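Local coordinates for protein N5-carboxyaminoimidazole ribonucleotide synthetase (Bacillus anthracis, PDB 3QFF) that probably catalyses the ATP-dependent carboxylation of 5-aminoimidazole ribonucleotide with bicarbonate, giving N5-carboxyaminoimidazole ribonucleotide during purine biosynthesis, at residues 228-233 with 313-318; 342-347 with 355-360. One frame throughout, in Å; residues are numbered along the deposited sequence.

Contact 1. Residues 228-233 with 313-318; sequences IVPARI and LKPVVM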
# COMPACT_ATOMS: atom_id res chain seq x y z
N ILE A 228 -18.50 7.68 1.16
CA ILE A 228 -18.12 8.97 1.71
C ILE A 228 -17.79 8.79 3.18
O ILE A 228 -18.61 8.27 3.93
CB ILE A 228 -19.27 9.98 1.58
CG1 ILE A 228 -19.74 10.11 0.13
CG2 ILE A 228 -18.86 11.31 2.19
CD1 ILE A 228 -21.17 10.75 -0.01
N VAL A 229 -16.61 9.25 3.58
CA VAL A 229 -16.14 9.05 4.94
C VAL A 229 -15.46 10.34 5.42
O VAL A 229 -14.52 10.81 4.78
CB VAL A 229 -15.14 7.87 5.02
CG1 VAL A 229 -14.98 7.38 6.45
CG2 VAL A 229 -15.58 6.72 4.11
N PRO A 230 -15.91 10.90 6.56
CA PRO A 230 -16.95 10.41 7.48
C PRO A 230 -18.34 10.47 6.85
O PRO A 230 -18.63 11.37 6.06
CB PRO A 230 -16.86 11.39 8.67
CG PRO A 230 -15.52 12.09 8.50
CD PRO A 230 -15.32 12.16 7.03
N ALA A 231 -19.17 9.48 7.15
CA ALA A 231 -20.57 9.50 6.70
C ALA A 231 -21.21 10.80 7.20
O ALA A 231 -20.93 11.24 8.31
CB ALA A 231 -21.33 8.28 7.24
N ARG A 232 -22.06 11.41 6.39
CA ARG A 232 -22.69 12.67 6.75
C ARG A 232 -23.92 12.43 7.64
O ARG A 232 -25.07 12.61 7.21
CB ARG A 232 -23.00 13.51 5.50
CG ARG A 232 -21.74 13.87 4.69
CD ARG A 232 -22.04 14.54 3.35
NE ARG A 232 -22.70 13.62 2.42
CZ ARG A 232 -23.19 13.97 1.23
NH1 ARG A 232 -23.77 13.05 0.47
NH2 ARG A 232 -23.10 15.23 0.78
N ILE A 233 -23.66 11.99 8.87
CA ILE A 233 -24.71 11.61 9.81
C ILE A 233 -24.36 12.15 11.20
O ILE A 233 -23.22 12.55 11.44
CB ILE A 233 -24.91 10.06 9.86
CG1 ILE A 233 -23.62 9.35 10.28
CG2 ILE A 233 -25.43 9.52 8.52
CD1 ILE A 233 -23.70 7.84 10.31
N LEU A 313 -7.44 9.24 8.74
CA LEU A 313 -6.36 10.23 8.69
C LEU A 313 -6.69 11.42 7.79
O LEU A 313 -6.14 12.50 7.98
CB LEU A 313 -5.04 9.58 8.26
CG LEU A 313 -4.49 8.47 9.17
CD1 LEU A 313 -3.15 7.97 8.64
CD2 LEU A 313 -4.36 8.95 10.62
N LYS A 314 -7.58 11.21 6.82
CA LYS A 314 -8.10 12.30 5.98
C LYS A 314 -9.49 11.92 5.46
O LYS A 314 -9.75 10.74 5.19
CB LYS A 314 -7.15 12.58 4.80
CG LYS A 314 -7.39 13.93 4.07
CD LYS A 314 -6.07 14.62 3.72
CE LYS A 314 -6.26 15.72 2.67
NZ LYS A 314 -4.93 16.26 2.22
N PRO A 315 -10.40 12.91 5.32
CA PRO A 315 -11.70 12.62 4.70
C PRO A 315 -11.55 12.18 3.23
O PRO A 315 -10.62 12.61 2.53
CB PRO A 315 -12.46 13.95 4.82
CG PRO A 315 -11.82 14.65 5.99
CD PRO A 315 -10.36 14.27 5.90
N VAL A 316 -12.44 11.31 2.77
CA VAL A 316 -12.27 10.63 1.49
C VAL A 316 -13.61 10.37 0.81
O VAL A 316 -14.63 10.10 1.46
CB VAL A 316 -11.44 9.30 1.66
CG1 VAL A 316 -12.07 8.39 2.73
CG2 VAL A 316 -11.27 8.53 0.31
N VAL A 317 -13.61 10.47 -0.51
CA VAL A 317 -14.70 9.93 -1.33
C VAL A 317 -14.11 8.90 -2.24
O VAL A 317 -13.26 9.21 -3.09
CB VAL A 317 -15.42 11.04 -2.17
CG1 VAL A 317 -16.44 10.44 -3.13
CG2 VAL A 317 -16.11 12.03 -1.24
N MET A 318 -14.55 7.65 -2.07
CA MET A 318 -14.19 6.61 -3.00
C MET A 318 -15.20 6.64 -4.14
O MET A 318 -16.42 6.73 -3.88
CB MET A 318 -14.21 5.23 -2.35
CG MET A 318 -13.72 4.16 -3.32
SD MET A 318 -14.63 2.63 -3.32
CE MET A 318 -16.24 3.12 -3.95

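Contact 2. Residues 342-347 with 355-360; sequences HLYGKE and MGHVNI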
# COMPACT_ATOMS: atom_id res chain seq x y z
N HIS A 342 -6.73 3.28 -8.20
CA HIS A 342 -6.49 1.84 -8.15
C HIS A 342 -7.10 1.18 -9.37
O HIS A 342 -8.27 1.38 -9.67
CB HIS A 342 -7.03 1.26 -6.84
CG HIS A 342 -6.43 1.91 -5.64
ND1 HIS A 342 -5.41 1.34 -4.90
CD2 HIS A 342 -6.66 3.13 -5.09
CE1 HIS A 342 -5.07 2.17 -3.93
NE2 HIS A 342 -5.80 3.26 -4.03
N LEU A 343 -6.29 0.42 -10.09
CA LEU A 343 -6.82 -0.32 -11.23
C LEU A 343 -6.46 -1.79 -11.08
O LEU A 343 -5.36 -2.13 -10.67
CB LEU A 343 -6.35 0.28 -12.56
CG LEU A 343 -6.81 1.72 -12.85
CD1 LEU A 343 -6.14 2.27 -14.11
CD2 LEU A 343 -8.33 1.81 -13.01
N TYR A 344 -7.40 -2.66 -11.42
CA TYR A 344 -7.33 -4.06 -11.00
C TYR A 344 -6.64 -5.00 -12.00
O TYR A 344 -6.38 -6.16 -11.68
CB TYR A 344 -8.75 -4.57 -10.68
CG TYR A 344 -9.55 -3.73 -9.69
CD1 TYR A 344 -10.95 -3.66 -9.78
CD2 TYR A 344 -8.93 -3.03 -8.65
CE1 TYR A 344 -11.72 -2.92 -8.86
CE2 TYR A 344 -9.68 -2.28 -7.72
CZ TYR A 344 -11.07 -2.24 -7.84
OH TYR A 344 -11.81 -1.51 -6.95
N GLY A 345 -6.32 -4.51 -13.19
CA GLY A 345 -5.64 -5.34 -14.20
C GLY A 345 -6.55 -6.31 -14.94
O GLY A 345 -6.10 -7.36 -15.40
N LYS A 346 -7.83 -5.97 -15.03
CA LYS A 346 -8.77 -6.75 -15.80
C LYS A 346 -8.63 -6.40 -17.28
O LYS A 346 -8.41 -5.23 -17.64
CB LYS A 346 -10.21 -6.54 -15.31
CG LYS A 346 -10.52 -7.20 -13.97
CD LYS A 346 -11.82 -6.66 -13.39
CE LYS A 346 -12.19 -7.35 -12.07
NZ LYS A 346 -13.59 -6.96 -11.63
N GLU A 347 -8.76 -7.41 -18.13
CA GLU A 347 -8.57 -7.24 -19.57
C GLU A 347 -9.83 -6.70 -20.25
O GLU A 347 -9.82 -5.61 -20.82
CB GLU A 347 -8.14 -8.57 -20.20
CG GLU A 347 -7.23 -8.40 -21.40
CD GLU A 347 -7.36 -9.55 -22.37
OE1 GLU A 347 -7.23 -10.73 -21.94
OE2 GLU A 347 -7.60 -9.28 -23.57
N MET A 355 -13.65 -2.11 -12.65
CA MET A 355 -12.30 -2.10 -13.24
C MET A 355 -11.27 -1.49 -12.29
O MET A 355 -10.09 -1.76 -12.40
CB MET A 355 -12.28 -1.31 -14.57
CG MET A 355 -13.34 -1.79 -15.60
SD MET A 355 -13.17 -3.51 -16.09
CE MET A 355 -11.62 -3.44 -17.01
N GLY A 356 -11.75 -0.64 -11.38
CA GLY A 356 -10.92 -0.00 -10.38
C GLY A 356 -11.74 0.87 -9.45
O GLY A 356 -12.99 0.77 -9.41
N HIS A 357 -11.04 1.72 -8.71
CA HIS A 357 -11.66 2.78 -7.92
C HIS A 357 -10.68 3.94 -7.76
O HIS A 357 -9.46 3.76 -7.90
CB HIS A 357 -12.14 2.26 -6.55
CG HIS A 357 -11.04 1.82 -5.64
ND1 HIS A 357 -10.55 0.53 -5.65
CD2 HIS A 357 -10.34 2.48 -4.69
CE1 HIS A 357 -9.59 0.42 -4.74
NE2 HIS A 357 -9.45 1.59 -4.15
N VAL A 358 -11.20 5.12 -7.46
CA VAL A 358 -10.34 6.24 -7.12
C VAL A 358 -10.76 6.78 -5.76
O VAL A 358 -11.95 6.99 -5.50
CB VAL A 358 -10.33 7.33 -8.25
CG1 VAL A 358 -11.73 7.86 -8.52
CG2 VAL A 358 -9.37 8.47 -7.90
N ASN A 359 -9.77 6.97 -4.88
CA ASN A 359 -9.97 7.60 -3.59
C ASN A 359 -9.59 9.07 -3.65
O ASN A 359 -8.40 9.41 -3.84
CB ASN A 359 -9.15 6.87 -2.52
CG ASN A 359 -9.76 5.53 -2.15
OD1 ASN A 359 -10.98 5.35 -2.23
ND2 ASN A 359 -8.92 4.59 -1.76
N ILE A 360 -10.58 9.93 -3.49
CA ILE A 360 -10.37 11.36 -3.55
C ILE A 360 -10.27 11.89 -2.12
O ILE A 360 -11.28 11.94 -1.40
CB ILE A 360 -11.53 12.09 -4.28
CG1 ILE A 360 -11.79 11.46 -5.65
CG2 ILE A 360 -11.24 13.60 -4.41
CD1 ILE A 360 -13.10 11.94 -6.31
O HOH W 1 -9.07 -3.49 -14.32

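Contact 1. Residues 228-233 with 313-318
V229 and V316 grip each other by their backbones as an antiparallel hydrogen-bonded pair: V229 N donates to V316 O at 3.0 Å, and V316 N returns the bond to V229 O at 2.9 Å. Their side chains stand side by side on one face of the sheet, pointing the same way. V316 CG1 lies between its own backbone N and carbonyl carbon (chi1 54°), which turns that methyl to within 3.9 Å of V229 CB. One residue along, I228 and V317 form the non-hydrogen-bonded pair, and their side chains go to the other face, where I228 CG1 meets V317 CG2 more loosely at 4.3 Å. V229 O has a second neighbour besides V316 N, since P315 CA comes to 3.4 Å from it in a CH...O contact.

This pairing joins strand 223-229, from the ATP-grasp region, to strand 316-322, from the C-terminal region, so that one antiparallel sheet runs through both. The two strands stop pairing here at a pair of prolines. P230, which follows a cis peptide bond, brings its CD to 4.0 Å from P315 CB; beyond it the chain leaves strand 316-322, though A231 still bonds through its backbone to V214, and R232 sits at the centre of an inverse gamma turn.

Further out, Y285 packs on the valine face against both V229 and V316, while I365 and A368 of helix 365-374 lie against I228 and V317 on the other. The departing turn is held by R232, whose NH1 makes a salt bridge to E216 and NH2 one to E366. On the other chain segment, just before P315, K314 NZ forms a salt bridge with E291 of the second subunit, and L313 packs on L313 of that subunit.

Contact 2. Residues 342-347 with 355-360
H342 and H357 lay their imidazoles almost parallel, 9° between planes, but slid apart, with centroids 4.4 Å from each other. What sits over the H357 face is the H342 CB, a CH-pi contact 3.7 Å from the ring centroid. From the edge of the same ring comes Y344: its OH meets H357 ND1 at 2.7 Å, near the imidazole plane, in a hydrogen bond that either partner could donate. H357 has its CG between backbone N and carbonyl carbon (chi1 65°), which sends the ring back toward H342 and Y344. The Y344 ring in turn lies against the backbone of G356, whose bare CA sits over one face, 3.4 Å from the centroid.

All this is carried by the beta hairpin of strands 339-343 and 354-361, with M355 and G356 forming a classic bulge opposite I321. As the hairpin opens, M355 O takes Y344 N at 3.0 Å and also a water at 2.8 Å, which accepts from K346 N. The M355 side chain bends twice, carrying CE to 3.8 Å from K346 CB.

D288 binds H342 NE2 and N359 ND2 together. With Y344 at ND1 and Q287 bonded weakly at NE2, the buried H357 imidazole has a polar partner at each nitrogen, which, with H284 stacked on the ring, probably limits its rotation.

Overall arrangement
Going from the N terminus, strand 223-229 enters contact 1 and the chain then makes a long excursion through helix 235-251, strands 256-264 and 270-276 and helices 286-289 and 294-303 before residues 313-318 close it. Contact 2 comes later, in series, closing only the short hairpin loop between strands 339-343 and 354-361. The loops neither cross nor enclose one another, yet the contacts touch: V317 O and I360 N, 2.8 Å apart, are probably hydrogen-bonded. The strand order is thus 223-229, 316-322, 354-361, 339-343, with 339-343 outermost within this chain, and both contacts also reach the second subunit.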